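Local coordinates for glutathione S-transferase (Natrialba magadii ATCC 43099, PDB 6GZF), which probably acts as a Xi-class glutathione transferase, a glutathionyl-hydroquinone reductase that uses glutathione to reduce glutathionylated hydroquinones, at residues S86-Y91 and D95-T100; E119-A124 and R131-V136. One frame throughout, in Å; residues are numbered along the deposited sequence. Where two conformers were deposited one is given.

Overall arrangement
Interactions 1 and 2 follow one another along the chain of the thioredoxin-like domain, their centres 12 Å apart, and meet at the predicted glutathione site. Interaction 1 fixes the loop that carries Trp97; interaction 2 fixes the loop 131-136, four of whose residues are predicted to bind glutathione. The indole joins them directly: Trp97 CD1 lies 3.2 Å from Val132 O, and Trp97 NE1 is 3.7 Å from Val134 N. Between side chains, Trp97 is about 5 Å and Thr133 about 7 Å from Cys64, the predicted nucleophile. A second, apolar junction brings Phe99 CZ to 4.1 Å from Leu120 CD1 on helix 117-124.

Interaction 1: S86-Y91 and D95-T100; sequences SVVDPY and DGWQFT
Beside the predicted glutathione site, the chain leaves strand 84-87 of the thioredoxin-like sheet and soon turns back, so that Asp89 meets Gln98 and Thr100 while Val88 packs against Trp97, a residue predicted to bind glutathione. The two runs are joined first through the backbone: Asp89 N donates to Gln98 O at 2.7 Å, in a nearly straight bond. The carboxylate adds two more. With CG anti to the backbone N (chi1 -166°), Asp89 carries OD2 to the returning loop, where Thr100 OG1 donates to it at 2.7 Å and Gln98 NE2 at 3.0 Å, from opposite faces of the carboxylate plane. The hydroxyl comes on the anti side, the amide from well above the plane; the Gln98 side chain lies alongside that of Asp89 and points the same way. Meanwhile Asp89 OD1 accepts from Tyr91 N at 2.9 Å, making an Asx turn, and forms a salt bridge with Lys103. Replacing Asp89 by an alanine is likely to deprive Thr100 OG1 and Gln98 NE2 of their common acceptor, OD2, to leave Lys103 without its carboxylate mate, and to free the turn toward Tyr91 to shift.

Val88 divides its two methyls between aromatic neighbours. Its CG1 sits over one face of the Phe99 ring in a CH-pi contact, 4.1 Å from the centroid, whereas CG2 touches Trp97 CE3 at 3.5 Å. Asp89 O lies at the indole edge, in its plane. A water bridges Val87 O and Thr100 N, joining the backbones once more. Both carboxylate oxygens of this buried aspartate are thus engaged, by neutral donors and by Lys103, which is likely to steady its negative charge and, through the returning loop, the indole beside the predicted nucleophile.

Interaction 2: E119-A124 and R131-V136; sequences ELYVRA and RVTVPV
The loop that precedes strand 136-139, with a cis peptide bond before Pro135, packs on helix 117-124 of the thioredoxin-like domain, and between 119-124 and 131-136 the contact is carried by Tyr121, whose hydroxyl binds Thr133 O and whose ring packs on Val132 and Val136. Val132 and Val134 also rest on Leu117 of the same helix. Pointing CG away from its own carbonyl carbon (chi1 -79°), Tyr121 reaches from the helix across to the loop. Its OH donates to Thr133 O at 2.7 Å. The acceptor sits at the ring edge, in the plane of the phenol, while the donor stands 22° out of the plane of the carbonyl. Because a backbone oxygen receives this bond, it holds the course of the main chain and not the threonine side chain.

Apolar contacts fix the rest of the ring. One face receives the backbone at Val132, whose CA lies 4.3 Å from the ring centroid in a CH-pi contact, offset toward the rim. From the same residue, CG1 comes to 3.6 Å from Tyr121 CE1, the two side chains running past each other in opposite directions. Val136, at the start of the strand, crosses at a slant and sets CG2 3.8 Å from Tyr121 CZ. Ile145 of strand 144-147, Leu11 of strand 10-12 and Asn148 also touch the tyrosine.

The guanidinium group of Arg131 is taken up by a salt bridge with Glu31 and a hydrogen bond to Asn9 O. A cis-proline loop leading into a sheet strand is a hallmark of the thioredoxin fold, and in glutathione transferases the residue just before that proline, here Val134, commonly offers its backbone to glutathione, consistent with the predicted binding site.

Interaction 1: S86-Y91 and D95-T100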
loop_
_atom_site.group_PDB
_atom_site.type_symbol
_atom_site.label_atom_id
_atom_site.label_comp_id
_atom_site.label_asym_id
_atom_site.label_seq_id
_atom_site.Cartn_x
_atom_site.Cartn_y
_atom_site.Cartn_z
ATOM N N SER A 86 1.595 -12.950 -29.131
ATOM C CA SER A 86 0.406 -12.114 -29.033
ATOM C C SER A 86 0.275 -11.565 -27.616
ATOM O O SER A 86 0.545 -12.271 -26.644
ATOM C CB SER A 86 -0.850 -12.901 -29.417
ATOM O OG SER A 86 -0.848 -13.230 -30.795
ATOM N N VAL A 87 -0.135 -10.307 -27.501
ATOM C CA VAL A 87 -0.277 -9.673 -26.195
ATOM C C VAL A 87 -1.740 -9.417 -25.855
ATOM O O VAL A 87 -2.430 -8.678 -26.556
ATOM C CB VAL A 87 0.491 -8.344 -26.128
ATOM C CG1 VAL A 87 0.351 -7.730 -24.748
ATOM C CG2 VAL A 87 1.956 -8.564 -26.471
ATOM N N VAL A 88 -2.202 -10.029 -24.770
ATOM C CA VAL A 88 -3.591 -9.897 -24.349
ATOM C C VAL A 88 -3.834 -8.592 -23.597
ATOM O O VAL A 88 -2.896 -7.935 -23.145
ATOM C CB VAL A 88 -4.021 -11.077 -23.458
ATOM C CG1 VAL A 88 -3.808 -12.396 -24.185
ATOM C CG2 VAL A 88 -3.244 -11.063 -22.156
ATOM N N ASP A 89 -5.106 -8.227 -23.473
ATOM C CA ASP A 89 -5.521 -7.024 -22.758
ATOM C C ASP A 89 -5.127 -7.111 -21.284
ATOM O O ASP A 89 -5.497 -8.063 -20.597
ATOM C CB ASP A 89 -7.038 -6.833 -22.906
ATOM C CG ASP A 89 -7.515 -5.448 -22.491
ATOM O OD1 ASP A 89 -6.790 -4.734 -21.769
ATOM O OD2 ASP A 89 -8.638 -5.073 -22.888
ATOM N N PRO A 90 -4.360 -6.119 -20.796
ATOM C CA PRO A 90 -3.993 -6.043 -19.378
ATOM C C PRO A 90 -5.213 -5.962 -18.464
ATOM O O PRO A 90 -5.144 -6.408 -17.319
ATOM C CB PRO A 90 -3.155 -4.758 -19.297
ATOM C CG PRO A 90 -3.493 -3.992 -20.535
ATOM C CD PRO A 90 -3.740 -5.035 -21.574
ATOM N N TYR A 91 -6.310 -5.399 -18.961
ATOM C CA TYR A 91 -7.558 -5.392 -18.210
ATOM C C TYR A 91 -8.379 -6.627 -18.553
ATOM O O TYR A 91 -8.492 -7.005 -19.719
ATOM C CB TYR A 91 -8.372 -4.125 -18.491
ATOM C CG TYR A 91 -9.702 -4.093 -17.765
ATOM C CD1 TYR A 91 -9.797 -3.589 -16.475
ATOM C CD2 TYR A 91 -10.860 -4.569 -18.368
ATOM C CE1 TYR A 91 -11.008 -3.563 -15.803
ATOM C CE2 TYR A 91 -12.073 -4.548 -17.705
ATOM C CZ TYR A 91 -12.141 -4.043 -16.424
ATOM O OH TYR A 91 -13.348 -4.018 -15.763
ATOM N N ASP A 95 -14.828 -12.496 -18.494
ATOM C CA ASP A 95 -14.460 -13.419 -19.563
ATOM C C ASP A 95 -12.989 -13.825 -19.505
ATOM O O ASP A 95 -12.506 -14.550 -20.374
ATOM C CB ASP A 95 -14.771 -12.797 -20.925
ATOM C CG ASP A 95 -16.252 -12.537 -21.123
ATOM O OD1 ASP A 95 -17.067 -13.389 -20.711
ATOM O OD2 ASP A 95 -16.599 -11.483 -21.695
ATOM N N GLY A 96 -12.281 -13.362 -18.479
ATOM C CA GLY A 96 -10.870 -13.672 -18.329
ATOM C C GLY A 96 -10.004 -12.881 -19.290
ATOM O O GLY A 96 -10.407 -11.815 -19.756
ATOM N N TRP A 97 -8.813 -13.400 -19.581
ATOM C CA TRP A 97 -7.900 -12.757 -20.524
ATOM C C TRP A 97 -8.574 -12.545 -21.876
ATOM O O TRP A 97 -9.079 -13.490 -22.480
ATOM C CB TRP A 97 -6.629 -13.592 -20.709
ATOM C CG TRP A 97 -5.722 -13.647 -19.513
ATOM C CD1 TRP A 97 -5.366 -14.761 -18.808
ATOM C CD2 TRP A 97 -5.038 -12.548 -18.894
ATOM N NE1 TRP A 97 -4.511 -14.424 -17.787
ATOM C CE2 TRP A 97 -4.294 -13.071 -17.818
ATOM C CE3 TRP A 97 -4.989 -11.173 -19.145
ATOM C CZ2 TRP A 97 -3.510 -12.267 -16.992
ATOM C CZ3 TRP A 97 -4.207 -10.376 -18.324
ATOM C CH2 TRP A 97 -3.479 -10.926 -17.261
ATOM N N GLN A 98 -8.580 -11.301 -22.346
ATOM C CA GLN A 98 -9.221 -10.976 -23.613
ATOM C C GLN A 98 -8.258 -10.297 -24.580
ATOM O O GLN A 98 -7.203 -9.804 -24.181
ATOM C CB GLN A 98 -10.440 -10.080 -23.383
ATOM C CG GLN A 98 -10.109 -8.682 -22.895
ATOM C CD GLN A 98 -11.347 -7.838 -22.669
ATOM O OE1 GLN A 98 -12.474 -8.317 -22.810
ATOM N NE2 GLN A 98 -11.146 -6.573 -22.318
ATOM N N PHE A 99 -8.631 -10.280 -25.856
ATOM C CA PHE A 99 -7.820 -9.637 -26.881
ATOM C C PHE A 99 -8.428 -8.302 -27.301
ATOM O O PHE A 99 -9.577 -8.241 -27.736
ATOM C CB PHE A 99 -7.663 -10.554 -28.097
ATOM C CG PHE A 99 -6.852 -11.788 -27.823
ATOM C CD1 PHE A 99 -7.452 -12.932 -27.324
ATOM C CD2 PHE A 99 -5.488 -11.803 -28.063
ATOM C CE1 PHE A 99 -6.707 -14.067 -27.071
ATOM C CE2 PHE A 99 -4.739 -12.934 -27.813
ATOM C CZ PHE A 99 -5.349 -14.068 -27.317
ATOM N N THR A 100 -7.646 -7.238 -27.159
ATOM C CA THR A 100 -8.086 -5.896 -27.523
ATOM C C THR A 100 -6.996 -5.202 -28.336
ATOM O O THR A 100 -6.214 -4.419 -27.796
ATOM C CB THR A 100 -8.426 -5.057 -26.277
ATOM O OG1 THR A 100 -9.213 -5.843 -25.372
ATOM C CG2 THR A 100 -9.199 -3.807 -26.666
HETATM O O HOH W 1 -5.103 -7.765 -27.031
#

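Interaction 2: E119-A124 and R131-V136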
loop_
_atom_site.group_PDB
_atom_site.type_symbol
_atom_site.label_atom_id
_atom_site.label_comp_id
_atom_site.label_asym_id
_atom_site.label_seq_id
_atom_site.Cartn_x
_atom_site.Cartn_y
_atom_site.Cartn_z
ATOM N N GLU A 119 -11.216 -19.333 -25.237
ATOM C CA GLU A 119 -11.580 -20.000 -26.481
ATOM C C GLU A 119 -10.437 -20.881 -26.976
ATOM O O GLU A 119 -10.663 -21.957 -27.531
ATOM C CB GLU A 119 -11.956 -18.976 -27.555
ATOM C CG GLU A 119 -13.176 -18.138 -27.221
ATOM C CD GLU A 119 -13.446 -17.066 -28.260
ATOM O OE1 GLU A 119 -13.702 -17.422 -29.429
ATOM O OE2 GLU A 119 -13.399 -15.869 -27.906
ATOM N N LEU A 120 -9.211 -20.415 -26.767
ATOM C CA LEU A 120 -8.022 -21.141 -27.200
ATOM C C LEU A 120 -7.837 -22.436 -26.412
ATOM O O LEU A 120 -7.473 -23.467 -26.977
ATOM C CB LEU A 120 -6.783 -20.257 -27.063
ATOM C CG LEU A 120 -6.610 -19.207 -28.161
ATOM C CD1 LEU A 120 -5.637 -18.130 -27.720
ATOM C CD2 LEU A 120 -6.145 -19.861 -29.452
ATOM N N TYR A 121 -8.085 -22.370 -25.107
ATOM C CA TYR A 121 -8.032 -23.553 -24.252
ATOM C C TYR A 121 -9.045 -24.600 -24.703
ATOM O O TYR A 121 -8.710 -25.775 -24.864
ATOM C CB TYR A 121 -8.295 -23.180 -22.790
ATOM C CG TYR A 121 -7.108 -22.589 -22.062
ATOM C CD1 TYR A 121 -6.697 -21.284 -22.300
ATOM C CD2 TYR A 121 -6.408 -23.335 -21.121
ATOM C CE1 TYR A 121 -5.614 -20.742 -21.629
ATOM C CE2 TYR A 121 -5.326 -22.802 -20.444
ATOM C CZ TYR A 121 -4.934 -21.506 -20.702
ATOM O OH TYR A 121 -3.860 -20.974 -20.030
ATOM N N VAL A 122 -10.285 -24.159 -24.902
ATOM C CA VAL A 122 -11.380 -25.040 -25.299
ATOM C C VAL A 122 -11.081 -25.754 -26.616
ATOM O O VAL A 122 -11.388 -26.936 -26.772
ATOM C CB VAL A 122 -12.706 -24.256 -25.426
ATOM C CG1 VAL A 122 -13.797 -25.125 -26.036
ATOM C CG2 VAL A 122 -13.144 -23.734 -24.068
ATOM N N ARG A 123 -10.473 -25.042 -27.559
ATOM C CA ARG A 123 -10.086 -25.652 -28.826
ATOM C C ARG A 123 -9.029 -26.733 -28.611
ATOM O O ARG A 123 -9.046 -27.771 -29.272
ATOM C CB ARG A 123 -9.563 -24.596 -29.802
ATOM C CG ARG A 123 -9.138 -25.172 -31.144
ATOM C CD ARG A 123 -8.538 -24.114 -32.050
ATOM N NE ARG A 123 -9.483 -23.648 -33.061
ATOM C CZ ARG A 123 -10.324 -22.633 -32.890
ATOM N NH1 ARG A 123 -10.343 -21.969 -31.743
ATOM N NH2 ARG A 123 -11.146 -22.280 -33.869
ATOM N N ALA A 124 -8.117 -26.484 -27.675
ATOM C CA ALA A 124 -7.032 -27.416 -27.394
ATOM C C ALA A 124 -7.503 -28.589 -26.539
ATOM O O ALA A 124 -7.025 -29.713 -26.695
ATOM C CB ALA A 124 -5.883 -26.693 -26.710
ATOM N N ARG A 131 -7.592 -23.161 -14.986
ATOM C CA ARG A 131 -7.598 -21.705 -14.978
ATOM C C ARG A 131 -7.076 -21.197 -16.317
ATOM O O ARG A 131 -6.096 -21.723 -16.849
ATOM C CB ARG A 131 -6.742 -21.158 -13.833
ATOM C CG ARG A 131 -7.169 -21.599 -12.440
ATOM C CD ARG A 131 -8.178 -20.639 -11.830
ATOM N NE ARG A 131 -8.353 -20.875 -10.398
ATOM C CZ ARG A 131 -9.289 -20.298 -9.652
ATOM N NH1 ARG A 131 -10.143 -19.443 -10.196
ATOM N NH2 ARG A 131 -9.369 -20.576 -8.357
ATOM N N VAL A 132 -7.736 -20.185 -16.868
ATOM C CA VAL A 132 -7.274 -19.571 -18.108
ATOM C C VAL A 132 -6.233 -18.506 -17.785
ATOM O O VAL A 132 -6.575 -17.386 -17.410
ATOM C CB VAL A 132 -8.436 -18.947 -18.905
ATOM C CG1 VAL A 132 -7.927 -18.352 -20.212
ATOM C CG2 VAL A 132 -9.505 -19.990 -19.176
ATOM N N THR A 133 -4.960 -18.862 -17.933
ATOM C CA THR A 133 -3.852 -17.994 -17.539
ATOM C C THR A 133 -2.802 -17.844 -18.636
ATOM O O THR A 133 -2.849 -18.526 -19.659
ATOM C CB THR A 133 -3.141 -18.530 -16.278
ATOM O OG1 THR A 133 -2.607 -19.833 -16.548
ATOM C CG2 THR A 133 -4.104 -18.612 -15.105
ATOM N N VAL A 134 -1.839 -16.961 -18.387
ATOM C CA VAL A 134 -0.692 -16.762 -19.260
ATOM C C VAL A 134 0.565 -17.133 -18.472
ATOM O O VAL A 134 0.574 -17.029 -17.245
ATOM C CB VAL A 134 -0.604 -15.304 -19.766
ATOM C CG1 VAL A 134 -1.701 -15.026 -20.784
ATOM C CG2 VAL A 134 -0.682 -14.327 -18.604
ATOM N N PRO A 135 1.632 -17.567 -19.164
ATOM C CA PRO A 135 1.790 -17.692 -20.618
ATOM C C PRO A 135 1.235 -18.992 -21.186
ATOM O O PRO A 135 0.953 -19.932 -20.443
ATOM C CB PRO A 135 3.306 -17.638 -20.796
ATOM C CG PRO A 135 3.821 -18.311 -19.570
ATOM C CD PRO A 135 2.870 -17.934 -18.454
ATOM N N VAL A 136 1.078 -19.027 -22.506
ATOM C CA VAL A 136 0.651 -20.230 -23.210
ATOM C C VAL A 136 1.480 -20.420 -24.474
ATOM O O VAL A 136 1.433 -19.592 -25.384
ATOM C CB VAL A 136 -0.845 -20.176 -23.592
ATOM C CG1 VAL A 136 -1.194 -21.309 -24.548
ATOM C CG2 VAL A 136 -1.723 -20.230 -22.350
#